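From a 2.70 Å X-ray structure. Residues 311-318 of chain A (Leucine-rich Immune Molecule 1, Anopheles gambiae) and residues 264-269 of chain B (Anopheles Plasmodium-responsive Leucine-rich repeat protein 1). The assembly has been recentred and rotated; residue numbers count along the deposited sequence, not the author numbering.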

# COMPACT_ATOMS: atom_id res chain seq x y z
N LYS A 311 4.12 -6.52 -10.27
CA LYS A 311 3.69 -5.50 -9.35
C LYS A 311 2.33 -5.86 -8.67
O LYS A 311 2.13 -5.54 -7.50
N ARG A 312 1.42 -6.56 -9.36
CA ARG A 312 0.24 -7.10 -8.69
C ARG A 312 0.58 -8.02 -7.47
O ARG A 312 0.08 -7.80 -6.36
N LYS A 313 1.42 -9.06 -7.64
CA LYS A 313 1.85 -9.86 -6.48
C LYS A 313 2.45 -8.97 -5.38
O LYS A 313 2.29 -9.23 -4.22
N GLU A 314 3.17 -7.93 -5.73
CA GLU A 314 3.86 -7.19 -4.70
C GLU A 314 2.91 -6.40 -3.84
O GLU A 314 3.11 -6.28 -2.64
N HIS A 315 1.87 -5.86 -4.49
CA HIS A 315 0.97 -4.91 -3.90
C HIS A 315 -0.40 -5.46 -3.60
O HIS A 315 -1.22 -4.73 -3.06
N ALA A 316 -0.67 -6.72 -3.94
CA ALA A 316 -2.01 -7.27 -3.65
C ALA A 316 -2.34 -7.26 -2.16
O ALA A 316 -1.50 -7.59 -1.32
N LEU A 317 -3.59 -6.92 -1.84
CA LEU A 317 -4.10 -6.96 -0.48
C LEU A 317 -3.95 -8.33 0.19
O LEU A 317 -3.48 -8.41 1.32
N LEU A 318 -4.34 -9.41 -0.48
CA LEU A 318 -4.06 -10.78 0.01
C LEU A 318 -2.65 -11.32 -0.35
O LEU A 318 -2.07 -10.88 -1.33
N ASN B 264 -9.76 2.96 -0.93
CA ASN B 264 -10.25 1.60 -0.91
C ASN B 264 -9.16 0.58 -1.25
O ASN B 264 -7.96 0.90 -1.21
N GLU B 265 -9.55 -0.66 -1.56
CA GLU B 265 -8.57 -1.71 -1.81
C GLU B 265 -8.62 -2.21 -3.25
O GLU B 265 -8.41 -3.39 -3.50
N LEU B 266 -8.96 -1.33 -4.19
CA LEU B 266 -9.13 -1.72 -5.57
C LEU B 266 -7.75 -2.00 -6.19
O LEU B 266 -6.74 -1.31 -5.91
N GLU B 267 -7.69 -3.07 -6.98
CA GLU B 267 -6.46 -3.41 -7.71
C GLU B 267 -6.50 -3.12 -9.24
O GLU B 267 -5.46 -2.94 -9.83
N LYS B 268 -7.66 -3.09 -9.87
CA LYS B 268 -7.75 -2.57 -11.21
C LYS B 268 -9.07 -1.85 -11.49
O LYS B 268 -10.04 -1.99 -10.78
N ILE B 269 -9.09 -1.05 -12.54
CA ILE B 269 -10.30 -0.42 -12.98
C ILE B 269 -10.49 -0.81 -14.45
O ILE B 269 -9.54 -0.74 -15.22

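E267(B) is the centre of this contact and covers the most surface. Its CA-to-CB bond points toward chain A. Chi1 is m and chi2 is t, so the side chain is extended and its carboxylate reaches the end of the chain A helix. There, A316(A) is the first residue to leave helical phi/psi. The backbone N of L317(A) donates a hydrogen bond to OE2 of E267(B), at 3.2 Å. The same OE2 lies 3.7 Å from CB of A316(A). One water extends this polar link: it accepts from N of L318(A) at 2.9 Å and donates to OE2 of E267(B) at 3.0 Å.

R312(A) meets the other carboxylate oxygen. Its CA-to-CB bond points sideways, but chi1 to chi3 are all t and the long chain brings its end nearer. NH2 of R312(A) forms a salt bridge with OE1 of E267(B) at 3.3 Å. The oxygen lies over one face of the guanidinium, so the attraction is between charges and no N-H points at it. At the guanidinium edge, NH1 of R312(A) is 4.1 Å from CG of K268(B).

L317(A) supplies the apolar part. Its CA-to-CB bond points toward chain B, with chi1 t and chi2 p. CD2 of L317(A) packs 3.9 Å from CG of E265(B), whose chi1 and chi2 are both m.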

# COMPACT_ATOMS: atom_id res chain seq x y z
CB LYS A 311 3.67 -4.11 -10.02
CG LYS A 311 5.03 -3.66 -10.60
CD LYS A 311 5.86 -2.77 -9.64
CE LYS A 311 5.91 -1.26 -10.12
NZ LYS A 311 4.57 -0.52 -10.01
CB ARG A 312 -0.67 -7.79 -9.71
CG ARG A 312 -2.07 -8.06 -9.16
CD ARG A 312 -3.05 -8.83 -10.12
NE ARG A 312 -4.43 -8.93 -9.57
CZ ARG A 312 -5.42 -8.06 -9.81
NH1 ARG A 312 -5.18 -7.04 -10.62
NH2 ARG A 312 -6.64 -8.19 -9.25
CB LYS A 313 2.92 -10.90 -6.84
CG LYS A 313 2.45 -12.15 -7.58
CD LYS A 313 3.56 -12.74 -8.55
CE LYS A 313 5.05 -12.53 -8.04
NZ LYS A 313 5.65 -13.66 -7.22
CB GLU A 314 4.85 -6.20 -5.29
CG GLU A 314 5.61 -5.52 -4.19
CD GLU A 314 6.59 -4.46 -4.68
OE1 GLU A 314 6.94 -4.46 -5.89
OE2 GLU A 314 7.01 -3.63 -3.83
CB HIS A 315 0.77 -3.77 -4.85
CG HIS A 315 2.01 -3.02 -5.15
ND1 HIS A 315 2.64 -2.23 -4.21
CD2 HIS A 315 2.73 -2.91 -6.29
CE1 HIS A 315 3.71 -1.69 -4.76
NE2 HIS A 315 3.78 -2.09 -6.03
CB ALA A 316 -2.15 -8.66 -4.14
CB LEU A 317 -5.55 -6.50 -0.44
CG LEU A 317 -6.16 -6.64 0.95
CD1 LEU A 317 -5.46 -5.73 1.91
CD2 LEU A 317 -7.63 -6.33 0.89
CB LEU A 318 -5.11 -11.75 -0.54
CG LEU A 318 -6.53 -11.25 -0.25
CD1 LEU A 318 -7.51 -12.06 -1.03
CD2 LEU A 318 -6.86 -11.30 1.22
CB ASN B 264 -11.49 1.51 -1.79
CG ASN B 264 -12.75 1.91 -1.02
OD1 ASN B 264 -13.37 1.06 -0.35
ND2 ASN B 264 -13.11 3.21 -1.06
CB GLU B 265 -8.80 -2.89 -0.90
CG GLU B 265 -8.73 -2.60 0.52
CD GLU B 265 -7.39 -2.09 1.05
OE1 GLU B 265 -6.37 -2.06 0.34
OE2 GLU B 265 -7.38 -1.66 2.23
CB LEU B 266 -9.88 -0.61 -6.30
CG LEU B 266 -11.31 -0.38 -5.84
CD1 LEU B 266 -11.95 0.73 -6.54
CD2 LEU B 266 -12.07 -1.60 -6.11
CB GLU B 267 -6.05 -4.84 -7.45
CG GLU B 267 -5.45 -5.00 -6.09
CD GLU B 267 -5.21 -6.49 -5.68
OE1 GLU B 267 -4.87 -7.35 -6.57
OE2 GLU B 267 -5.35 -6.78 -4.47
CB LYS B 268 -7.47 -3.69 -12.22
CG LYS B 268 -8.33 -4.83 -12.13
CD LYS B 268 -8.12 -5.79 -13.28
CE LYS B 268 -9.36 -6.70 -13.31
NZ LYS B 268 -9.48 -7.52 -14.52
CB ILE B 269 -10.17 1.14 -12.87
CG1 ILE B 269 -10.09 1.55 -11.43
CG2 ILE B 269 -11.36 1.85 -13.54
CD1 ILE B 269 -11.41 1.35 -10.79
O HOH W 1 -5.67 -9.44 -3.06